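Local coordinates for branched-chain phosphotransacylase (Enterococcus faecalis, PDB 1YCO), which transfers acyl groups, branched-chain ones in particular, between coenzyme A and inorganic phosphate, at the interface of chains A and B. Sequence-based numbering; all coordinates share one arbitrary frame. Chains: chain A/B, branched-chain phosphotransacylase.

Contact 1: the interface of chains A and B. Residues chain A 230, 233-234; chain B 108, 195, 231.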
# COMPACT_ATOMS: atom_id res chain seq x y z
N SER A 230 -5.85 -1.60 2.35
CA SER A 230 -6.39 -0.44 1.68
C SER A 230 -7.53 -0.86 0.74
O SER A 230 -8.55 -0.16 0.64
CB SER A 230 -5.28 0.26 0.90
OG SER A 230 -5.82 1.25 0.06
N LEU A 233 -10.47 -1.85 3.17
CA LEU A 233 -10.91 -0.71 3.97
C LEU A 233 -11.52 0.43 3.16
O LEU A 233 -12.44 1.08 3.64
CB LEU A 233 -9.74 -0.14 4.78
CG LEU A 233 -9.13 -0.92 5.95
CD1 LEU A 233 -7.88 -0.18 6.42
CD2 LEU A 233 -10.12 -1.08 7.09
N PHE A 234 -11.03 0.66 1.94
CA PHE A 234 -11.55 1.76 1.13
C PHE A 234 -11.93 1.40 -0.30
O PHE A 234 -12.63 2.16 -0.97
CB PHE A 234 -10.55 2.92 1.09
CG PHE A 234 -9.90 3.22 2.42
CD1 PHE A 234 -8.58 2.81 2.67
CD2 PHE A 234 -10.60 3.93 3.40
CE1 PHE A 234 -7.96 3.12 3.87
CE2 PHE A 234 -9.99 4.25 4.62
CZ PHE A 234 -8.66 3.85 4.86
N LEU B 108 -11.21 11.05 1.69
CA LEU B 108 -12.00 9.89 1.33
C LEU B 108 -13.50 10.20 1.30
O LEU B 108 -13.97 11.07 2.03
CB LEU B 108 -11.71 8.76 2.32
CG LEU B 108 -10.24 8.31 2.31
CD1 LEU B 108 -9.91 7.57 3.60
CD2 LEU B 108 -9.99 7.43 1.10
N THR B 195 -6.56 3.89 10.95
CA THR B 195 -7.63 4.64 10.30
C THR B 195 -9.04 4.20 10.59
O THR B 195 -9.98 4.97 10.37
CB THR B 195 -7.46 4.63 8.77
OG1 THR B 195 -7.47 3.28 8.30
CG2 THR B 195 -6.14 5.28 8.37
N LEU B 231 -5.60 4.51 -3.02
CA LEU B 231 -6.64 5.37 -2.51
C LEU B 231 -7.28 6.12 -3.66
O LEU B 231 -8.48 6.40 -3.65
CB LEU B 231 -6.06 6.36 -1.50
CG LEU B 231 -5.57 5.73 -0.20
CD1 LEU B 231 -4.87 6.77 0.66
CD2 LEU B 231 -6.75 5.09 0.54
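A:Phe234 lays one face of its ring against the methyls of B:Leu108 and B:Leu231, and this forms the apolar centre of the patch. The site belongs to a two-fold symmetric interface, possibly the dimer contact of this phosphotransacylase. A:Phe234 is the last residue of helix 221-234 and has 46 Å² hidden by the partner. Its CG is anti to the carbonyl carbon (chi1 -42°), and the ring points out toward chain B.

Both leucines approach the same face of the ring, each offset toward its rim. The methyl CD1 of B:Leu108, from a loop, lies over the CD2-CE2 side, 3.5 Å from A:Phe234 CE2. The leucine side chain stands roughly perpendicular to that of the phenylalanine. The methyl CD2 of B:Leu231, from helix 221-233, lies near the other side, 3.6 Å from A:Phe234 CD1. Here the side chains run alongside and point the same way. The opposite face is backed by chain A itself: A:Leu233 CB sits 3.7 Å above the ring plane, displaced toward the rim. The ring is thus held between the partner's methyls and its own neighbour.

The rim of the patch is more polar. A:Ser230 OG lies 4.0 Å from B:Leu231 CD2, so it touches the apolar group without bonding to it. At the far corner of the ring, the hydroxyl OG1 of B:Thr195 sits 3.7 Å from A:Phe234 CZ and 4.0 Å from the methyl CD1 of A:Leu233.

Contact 2: the interface of chains A and B. Residues chain A 226, 229-230, 233; chain B 191, 223, 227, 230.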
# COMPACT_ATOMS: atom_id res chain seq x y z
N CYS A 226 -0.23 -3.25 3.10
CA CYS A 226 -0.87 -1.96 2.99
C CYS A 226 -1.87 -1.92 1.83
O CYS A 226 -2.95 -1.37 1.97
CB CYS A 226 0.19 -0.87 2.81
SG CYS A 226 -0.40 0.80 3.15
N LYS A 229 -4.99 -4.21 2.88
CA LYS A 229 -5.90 -3.52 3.80
C LYS A 229 -6.59 -2.33 3.17
O LYS A 229 -7.77 -2.07 3.43
CB LYS A 229 -5.14 -3.06 5.05
CG LYS A 229 -4.54 -4.20 5.87
CD LYS A 229 -4.07 -3.73 7.24
CE LYS A 229 -3.10 -4.72 7.91
NZ LYS A 229 -3.64 -6.11 8.03
N SER A 230 -5.85 -1.60 2.35
CA SER A 230 -6.39 -0.44 1.68
C SER A 230 -7.53 -0.86 0.74
O SER A 230 -8.55 -0.16 0.64
CB SER A 230 -5.28 0.26 0.90
OG SER A 230 -5.82 1.25 0.06
N LEU A 233 -10.47 -1.85 3.17
CA LEU A 233 -10.91 -0.71 3.97
C LEU A 233 -11.52 0.43 3.16
O LEU A 233 -12.44 1.08 3.64
CB LEU A 233 -9.74 -0.14 4.78
CG LEU A 233 -9.13 -0.92 5.95
CD1 LEU A 233 -7.88 -0.18 6.42
CD2 LEU A 233 -10.12 -1.08 7.09
N LEU B 191 -2.36 -0.44 9.06
CA LEU B 191 -3.23 0.54 8.44
C LEU B 191 -4.64 0.62 9.04
O LEU B 191 -5.11 1.70 9.40
CB LEU B 191 -3.33 0.27 6.94
CG LEU B 191 -4.02 1.35 6.11
CD1 LEU B 191 -3.36 2.68 6.36
CD2 LEU B 191 -3.96 0.97 4.64
N VAL B 223 5.77 1.82 -0.19
CA VAL B 223 4.55 1.71 0.60
C VAL B 223 3.69 2.97 0.41
O VAL B 223 2.48 2.88 0.17
CB VAL B 223 4.88 1.55 2.11
CG1 VAL B 223 3.59 1.66 2.95
CG2 VAL B 223 5.54 0.19 2.36
N LEU B 227 0.01 2.96 -1.41
CA LEU B 227 -1.14 3.41 -0.66
C LEU B 227 -1.75 4.63 -1.36
O LEU B 227 -2.97 4.74 -1.51
CB LEU B 227 -0.72 3.75 0.75
CG LEU B 227 -1.87 4.16 1.66
CD1 LEU B 227 -2.96 3.09 1.66
CD2 LEU B 227 -1.31 4.37 3.06
N SER B 230 -3.60 3.45 -4.57
CA SER B 230 -4.76 2.62 -4.32
C SER B 230 -5.91 3.48 -3.80
O SER B 230 -7.07 3.22 -4.10
CB SER B 230 -4.44 1.51 -3.30
OG SER B 230 -4.23 2.05 -2.02
O HOH W 1 -8.30 1.73 -1.74
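A:Ser230 and B:Ser230, the same residue in each chain, meet where two copies of one helix pack in this member of the phosphate acetyltransferase and butyryltransferase family. The helices are 221-234 of chain A and 221-233 of chain B. The structure alone does not show that this is the dimer used in solution.

The hydrogen bonds gather at the serines. A:Ser230 OG and B:Ser230 OG are 2.7 Å apart and bonded. Their torsions differ, which breaks the two-fold symmetry locally. In chain A the hydroxyl is anti to the backbone N (chi1 170°). In chain B it stands between the backbone N and the carbonyl carbon (chi1 69°). That turn lets B:Ser230 OG donate back to its own helix, to B:Leu227 O at 3.0 Å. The donor is tilted 32° from the carbonyl plane.

Water 1 adds a bridge. It bonds to the carbonyl A:Ser230 O at 3.0 Å, to A:Ser230 OG, and to the carbonyl B:Ser230 O at 3.1 Å.

The apolar contacts centre on A:Cys226. Its SG touches both methyls of B:Leu227, with CD2 at 3.7 Å. The methyl CD2 of B:Leu191 is 3.9 Å from the same SG, and B:Val223 CG1 also approaches it. B:Leu227 CD1 reaches on to A:Ser230 CB at 3.7 Å.

B:Leu191 begins the short helix 191-195. Its side chain runs alongside those of A:Lys229 and A:Leu233 but points the opposite way. The lysine meets it with its aliphatic stem: CD lies 4.1 Å from B:Leu191 CB.

Contact 1 and contact 2 are neighbouring patches of one interface, with the centres of their C-alpha atoms about 6 Å apart. They share A:Ser230 and A:Leu233. Helix 221-234 of chain A runs through both: A:Phe234, its last residue, belongs to contact 1, and A:Cys226 and A:Lys229 to contact 2. Chain B supplies helices 191-195 and 221-233 to each, and contact 1 adds a loop residue. Each contact recurs with the chains exchanged, though A:Ser230 and B:Ser230 lie near the symmetry axis and their hydroxyls are turned differently. The patches probably form one mostly apolar seam with a polar point, fixing how the two subunits sit together.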